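Local coordinates for cysteine-rich repeat secretory protein 2 (PDB 6GRE) that modulates cell-to-cell trafficking and lowers plasmodesmatal permeability by regulating callose deposition during salicylic-acid-triggered immune responses, at residues T42-T48 and V60-C66; C78-V83 and M100-I105. All coordinates share one frame. Where two conformers were deposited one is given. Residues are numbered along the deposited sequence.

In the fold
Both contacts belong to the first of two tandem DUF26 (Gnk2-homologous) domains of the ectodomain, and illustrate how a small disulfide-rich fold is built from a sheet and helices packed on one face. Interaction 1 pairs the edge strand of a five-stranded antiparallel sheet with strand 60-66; interaction 2 ties helix 72-90 to strand 103-108, the next strand inward. Their centres are about 12 Å apart and touch directly: Q65 O lies 2.8 Å from L104 N, a probable hydrogen bond, and C66 SG packs 3.7 Å from V79 CG2. N46, whose CB lies on the sheet face turned from the helices, carries its N-linked sugar outward from the edge strand, whereas interaction 2 lies on the helix side.

Interaction 1: T42-T48 and V60-C66; sequences TRYANFT and VYGIYQC. With NAG (2-acetamido-2-deoxy-beta-D-glucopyranose), chain F; SO4 (sulfate ion), chain L.
This is an antiparallel β-hairpin pairing at the edge of the first DUF26 domain's five-stranded sheet: outermost strand 44-49 runs beside strand 60-66, with local axes 4.7 Å apart at 170°. Both backbones are extended. Y44/Q65, N46/I63 and T48/Y61 are non-hydrogen-bonded pairs (CA-CA 4.4 to 4.6 Å), alternating with hydrogen-bonded A45/Y64 and F47/G62. The latter is firm, F47 N to G62 O and G62 N to F47 O both being 2.9 Å; around A45 the bonds lengthen, Y64 N to A45 O at 3.3 Å and a weak A45 N to Y64 O at 3.4 Å. Before the strand, R43 (phi/psi -86/-10) still accepts from C66 N at its O, 2.8 Å. In this helix-backed DUF26 fold, A45, F47 and Y64 face the helices. Y64, chi1 p, turns one face of its ring to A45 N and Y44 CA, with CE1 3.7 Å from A45 CB and 3.8 Å from F47 CE1, while its OH donates to T42 O at 2.6 Å and also bonds S38 OG on helix 23-38; F47, chi1 m, continues to F35 on the same helix. Y44, N46, T48, Y61, I63 and Q65 share the opposite face, where T48 CG2 meets Y61 CE2 at 3.5 Å. N46 opens an N-F-T glycosylation sequon, its ND2 bonded to NAG C1 (1.4 Å), and Y44 OH donates to NAG O7 at 2.7 Å. A sulfate, probably from the crystallisation liquor, receives R43 N at its O4 (2.8 Å) and R43 NH1 at its O1 (2.9 Å), while R43 NE turns to L70 O.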
loop_
_atom_site.group_PDB
_atom_site.type_symbol
_atom_site.label_atom_id
_atom_site.label_comp_id
_atom_site.label_asym_id
_atom_site.label_seq_id
_atom_site.Cartn_x
_atom_site.Cartn_y
_atom_site.Cartn_z
ATOM N N THR A 42 15.906 -0.107 4.556
ATOM C CA THR A 42 15.184 -0.580 3.380
ATOM C C THR A 42 13.753 -0.034 3.373
ATOM O O THR A 42 13.168 0.265 4.413
ATOM C CB THR A 42 15.167 -2.111 3.338
ATOM O OG1 THR A 42 14.541 -2.530 2.123
ATOM C CG2 THR A 42 14.452 -2.733 4.520
ATOM N N ARG A 43 13.213 0.106 2.163
ATOM C CA ARG A 43 11.865 0.628 1.989
ATOM C C ARG A 43 10.807 -0.469 2.099
ATOM O O ARG A 43 9.627 -0.155 2.109
ATOM C CB ARG A 43 11.723 1.262 0.608
ATOM C CG ARG A 43 12.574 2.504 0.423
ATOM C CD ARG A 43 12.424 3.005 -1.007
ATOM N NE ARG A 43 13.382 4.053 -1.295
ATOM C CZ ARG A 43 14.532 3.874 -1.920
ATOM N NH1 ARG A 43 14.894 2.682 -2.356
ATOM N NH2 ARG A 43 15.318 4.912 -2.108
ATOM N N TYR A 44 11.214 -1.737 2.125
ATOM C CA TYR A 44 10.294 -2.832 2.247
ATOM C C TYR A 44 10.960 -3.935 3.066
ATOM O O TYR A 44 12.088 -4.269 2.800
ATOM C CB TYR A 44 9.873 -3.395 0.887
ATOM C CG TYR A 44 9.217 -4.742 0.987
ATOM C CD1 TYR A 44 7.884 -4.875 1.367
ATOM C CD2 TYR A 44 9.942 -5.908 0.783
ATOM C CE1 TYR A 44 7.290 -6.116 1.500
ATOM C CE2 TYR A 44 9.363 -7.150 0.923
ATOM C CZ TYR A 44 8.032 -7.267 1.289
ATOM O OH TYR A 44 7.480 -8.500 1.429
ATOM N N ALA A 45 10.214 -4.507 4.007
ATOM C CA ALA A 45 10.660 -5.684 4.738
ATOM C C ALA A 45 9.455 -6.455 5.263
ATOM O O ALA A 45 8.398 -5.875 5.485
ATOM C CB ALA A 45 11.592 -5.299 5.863
ATOM N N ASN A 46 9.640 -7.771 5.453
ATOM C CA ASN A 46 8.635 -8.637 6.026
ATOM C C ASN A 46 9.225 -9.240 7.297
ATOM O O ASN A 46 10.409 -9.529 7.329
ATOM C CB ASN A 46 8.185 -9.737 5.065
ATOM C CG ASN A 46 9.130 -10.924 5.026
ATOM O OD1 ASN A 46 9.129 -11.782 5.914
ATOM N ND2 ASN A 46 9.946 -10.978 3.997
ATOM N N PHE A 47 8.393 -9.414 8.314
ATOM C CA PHE A 47 8.817 -9.865 9.638
ATOM C C PHE A 47 7.806 -10.879 10.166
ATOM O O PHE A 47 6.608 -10.755 9.897
ATOM C CB PHE A 47 8.837 -8.716 10.646
ATOM C CG PHE A 47 9.648 -7.498 10.273
ATOM C CD1 PHE A 47 9.176 -6.594 9.334
ATOM C CD2 PHE A 47 10.845 -7.216 10.911
ATOM C CE1 PHE A 47 9.911 -5.474 8.995
ATOM C CE2 PHE A 47 11.576 -6.084 10.582
ATOM C CZ PHE A 47 11.107 -5.218 9.621
ATOM N N THR A 48 8.293 -11.825 10.985
ATOM C CA THR A 48 7.480 -12.697 11.790
ATOM C C THR A 48 7.933 -12.510 13.241
ATOM O O THR A 48 9.125 -12.470 13.465
ATOM C CB THR A 48 7.629 -14.157 11.348
ATOM O OG1 THR A 48 7.464 -14.210 9.926
ATOM C CG2 THR A 48 6.619 -15.081 11.993
ATOM N N VAL A 60 2.706 -13.253 14.871
ATOM C CA VAL A 60 2.280 -12.106 14.030
ATOM C C VAL A 60 3.190 -12.038 12.810
ATOM O O VAL A 60 4.363 -12.199 12.902
ATOM C CB VAL A 60 2.350 -10.744 14.745
ATOM C CG1 VAL A 60 1.452 -9.729 14.016
ATOM C CG2 VAL A 60 2.043 -10.822 16.228
ATOM N N TYR A 61 2.585 -11.715 11.665
ATOM C CA TYR A 61 3.259 -11.571 10.396
ATOM C C TYR A 61 2.969 -10.165 9.882
ATOM O O TYR A 61 1.835 -9.727 9.915
ATOM C CB TYR A 61 2.736 -12.589 9.383
ATOM C CG TYR A 61 2.851 -14.029 9.829
ATOM C CD1 TYR A 61 1.877 -14.592 10.636
ATOM C CD2 TYR A 61 3.919 -14.817 9.439
ATOM C CE1 TYR A 61 1.968 -15.910 11.056
ATOM C CE2 TYR A 61 4.024 -16.140 9.848
ATOM C CZ TYR A 61 3.041 -16.682 10.659
ATOM O OH TYR A 61 3.155 -17.984 11.079
ATOM N N GLY A 62 3.998 -9.512 9.358
ATOM C CA GLY A 62 3.740 -8.178 8.854
ATOM C C GLY A 62 4.747 -7.721 7.834
ATOM O O GLY A 62 5.842 -8.282 7.668
ATOM N N ILE A 63 4.352 -6.635 7.159
ATOM C CA ILE A 63 5.241 -5.901 6.286
ATOM C C ILE A 63 5.057 -4.402 6.517
ATOM O O ILE A 63 3.996 -3.954 6.985
ATOM C CB ILE A 63 4.984 -6.228 4.796
ATOM C CG1 ILE A 63 3.617 -5.707 4.331
ATOM C CG2 ILE A 63 5.144 -7.710 4.516
ATOM C CD1 ILE A 63 3.408 -5.715 2.828
ATOM N N TYR A 64 6.068 -3.638 6.116
ATOM C CA TYR A 64 5.818 -2.250 5.737
ATOM C C TYR A 64 6.387 -2.023 4.344
ATOM O O TYR A 64 7.240 -2.767 3.867
ATOM C CB TYR A 64 6.468 -1.254 6.691
ATOM C CG TYR A 64 7.963 -1.223 6.575
ATOM C CD1 TYR A 64 8.735 -2.128 7.290
ATOM C CD2 TYR A 64 8.621 -0.316 5.758
ATOM C CE1 TYR A 64 10.114 -2.145 7.179
ATOM C CE2 TYR A 64 10.000 -0.319 5.640
ATOM C CZ TYR A 64 10.755 -1.244 6.351
ATOM O OH TYR A 64 12.119 -1.257 6.265
ATOM N N GLN A 65 5.885 -0.986 3.677
ATOM C CA GLN A 65 6.417 -0.611 2.403
ATOM C C GLN A 65 6.245 0.883 2.182
ATOM O O GLN A 65 5.157 1.414 2.284
ATOM C CB GLN A 65 5.699 -1.316 1.269
ATOM C CG GLN A 65 6.342 -1.025 -0.080
ATOM C CD GLN A 65 5.806 -1.970 -1.117
ATOM O OE1 GLN A 65 6.058 -1.825 -2.319
ATOM N NE2 GLN A 65 5.088 -2.974 -0.652
ATOM N N CYS A 66 7.377 1.524 1.897
ATOM C CA CYS A 66 7.408 2.940 1.534
ATOM C C CYS A 66 7.403 3.070 0.011
ATOM O O CYS A 66 7.886 2.191 -0.691
ATOM C CB CYS A 66 8.655 3.605 2.104
ATOM S SG CYS A 66 8.563 3.732 3.912
HETATM C C1 NAG F . 10.842 -12.088 3.847
HETATM C C2 NAG F . 11.208 -12.262 2.371
HETATM C C3 NAG F . 12.315 -13.309 2.186
HETATM C C4 NAG F . 13.413 -13.221 3.256
HETATM C C5 NAG F . 12.822 -13.092 4.668
HETATM C C6 NAG F . 13.873 -12.992 5.781
HETATM C C7 NAG F . 9.161 -11.769 1.029
HETATM C C8 NAG F . 8.097 -12.431 0.186
HETATM N N2 NAG F . 10.045 -12.639 1.586
HETATM O O3 NAG F . 12.889 -13.104 0.894
HETATM O O4 NAG F . 14.247 -14.385 3.180
HETATM O O5 NAG F . 11.990 -11.931 4.688
HETATM O O6 NAG F . 14.291 -11.631 5.935
HETATM O O7 NAG F . 9.199 -10.534 1.184
HETATM S S SO4 L . 14.407 -1.020 -1.365
HETATM O O1 SO4 L . 13.977 -0.047 -2.411
HETATM O O2 SO4 L . 13.340 -2.018 -1.090
HETATM O O3 SO4 L . 15.630 -1.719 -1.829
HETATM O O4 SO4 L . 14.746 -0.263 -0.130
#

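Interaction 2: C78-V83 and M100-I105; sequences CVSSAV and MENCLI
A disulfide fastens helix 72-90 to the sheet it packs on in the DUF26 domain: the local axes of helix residues 78-83 and strand residues 103-105 pass 8.0 Å apart, crossing at -41°. M100 comes first, chi angles m, t, p, laying SD 3.6 Å from A82 CB and CE 3.6 Å from S81 OG; its N bonds to C103 O (2.8 Å), closing the turn between strands 96-99 and 103-108. N102 then brings its carbonyl C within 3.6 Å of C78 SG, while its OD1 is held by R67. C103, fully extended with chi1 p, meets C78, chi1 t, through an SG-SG bond of 2.1 Å with chi3 -88°. L104 turns its CB away from the helix, so I105 next faces it, chi1 p and chi2 t, with CD1 3.9 Å from A82 CB and 4.1 Å from V83 CG2, and CG2 4.2 Å from V79 CG1. With one covalent link flanked by largely apolar packing, helix and strand are joined by a disulfide and van der Waals contacts, without direct hydrogen bonding between them.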
loop_
_atom_site.group_PDB
_atom_site.type_symbol
_atom_site.label_atom_id
_atom_site.label_comp_id
_atom_site.label_asym_id
_atom_site.label_seq_id
_atom_site.Cartn_x
_atom_site.Cartn_y
_atom_site.Cartn_z
ATOM N N CYS A 78 7.020 8.386 7.797
ATOM C CA CYS A 78 5.750 7.829 7.353
ATOM C C CYS A 78 5.385 6.596 8.187
ATOM O O CYS A 78 4.273 6.485 8.671
ATOM C CB CYS A 78 5.804 7.479 5.871
ATOM S SG CYS A 78 4.180 7.064 5.189
ATOM N N VAL A 79 6.318 5.666 8.298
ATOM C CA VAL A 79 6.041 4.400 8.957
ATOM C C VAL A 79 5.766 4.641 10.445
ATOM O O VAL A 79 4.867 4.033 11.012
ATOM C CB VAL A 79 7.172 3.391 8.713
ATOM C CG1 VAL A 79 7.042 2.158 9.593
ATOM C CG2 VAL A 79 7.211 2.996 7.250
ATOM N N SER A 80 6.523 5.557 11.059
ATOM C CA SER A 80 6.278 5.924 12.451
ATOM C C SER A 80 4.845 6.426 12.633
ATOM O O SER A 80 4.175 6.037 13.591
ATOM C CB SER A 80 7.257 6.959 12.914
ATOM O OG SER A 80 8.554 6.405 12.991
ATOM N N SER A 81 4.398 7.294 11.714
ATOM C CA SER A 81 3.076 7.859 11.746
ATOM C C SER A 81 2.027 6.760 11.545
ATOM O O SER A 81 0.972 6.752 12.195
ATOM C CB SER A 81 2.918 8.967 10.726
ATOM O OG SER A 81 1.569 9.393 10.689
ATOM N N ALA A 82 2.302 5.834 10.621
ATOM C CA ALA A 82 1.372 4.753 10.372
ATOM C C ALA A 82 1.199 3.931 11.656
ATOM O O ALA A 82 0.095 3.572 11.998
ATOM C CB ALA A 82 1.849 3.895 9.220
ATOM N N VAL A 83 2.321 3.600 12.296
ATOM C CA VAL A 83 2.284 2.792 13.515
ATOM C C VAL A 83 1.489 3.542 14.600
ATOM O O VAL A 83 0.688 2.933 15.325
ATOM C CB VAL A 83 3.704 2.440 13.987
ATOM C CG1 VAL A 83 3.687 1.907 15.418
ATOM C CG2 VAL A 83 4.378 1.448 13.049
ATOM N N MET A 100 -1.138 4.936 3.845
ATOM C CA MET A 100 -0.898 6.376 3.752
ATOM C C MET A 100 -0.423 6.694 2.334
ATOM O O MET A 100 -0.148 5.803 1.547
ATOM C CB MET A 100 0.172 6.789 4.759
ATOM C CG MET A 100 -0.375 6.704 6.155
ATOM S SD MET A 100 0.847 6.918 7.452
ATOM C CE MET A 100 1.311 8.629 7.212
ATOM N N GLU A 101 -0.324 7.977 2.016
ATOM C CA GLU A 101 0.129 8.377 0.716
ATOM C C GLU A 101 1.505 7.760 0.414
ATOM O O GLU A 101 1.709 7.226 -0.678
ATOM C CB GLU A 101 0.176 9.900 0.650
ATOM C CG GLU A 101 0.475 10.443 -0.729
ATOM C CD GLU A 101 -0.627 10.366 -1.776
ATOM O OE1 GLU A 101 -1.748 9.875 -1.472
ATOM O OE2 GLU A 101 -0.367 10.832 -2.903
ATOM N N ASN A 102 2.422 7.800 1.382
ATOM C CA ASN A 102 3.817 7.480 1.104
ATOM C C ASN A 102 4.262 6.135 1.706
ATOM O O ASN A 102 5.397 5.741 1.512
ATOM C CB ASN A 102 4.725 8.584 1.622
ATOM C CG ASN A 102 4.624 9.827 0.763
ATOM O OD1 ASN A 102 4.100 9.766 -0.345
ATOM N ND2 ASN A 102 5.123 10.934 1.280
ATOM N N CYS A 103 3.374 5.415 2.373
ATOM C CA CYS A 103 3.767 4.118 2.962
ATOM C C CYS A 103 2.526 3.337 3.371
ATOM O O CYS A 103 1.434 3.884 3.468
ATOM C CB CYS A 103 4.699 4.250 4.168
ATOM S SG CYS A 103 3.952 5.049 5.603
ATOM N N LEU A 104 2.725 2.030 3.614
ATOM C CA LEU A 104 1.710 1.196 4.243
ATOM C C LEU A 104 2.365 0.351 5.339
ATOM O O LEU A 104 3.570 0.087 5.258
ATOM C CB LEU A 104 1.017 0.304 3.203
ATOM C CG LEU A 104 1.895 -0.731 2.497
ATOM C CD1 LEU A 104 1.974 -2.062 3.273
ATOM C CD2 LEU A 104 1.408 -0.983 1.067
ATOM N N ILE A 105 1.545 -0.083 6.295
ATOM C CA ILE A 105 1.892 -1.161 7.197
ATOM C C ILE A 105 0.763 -2.185 7.174
ATOM O O ILE A 105 -0.402 -1.839 6.952
ATOM C CB ILE A 105 2.187 -0.637 8.615
ATOM C CG1 ILE A 105 0.993 0.079 9.231
ATOM C CG2 ILE A 105 3.442 0.203 8.617
ATOM C CD1 ILE A 105 1.153 0.374 10.716
#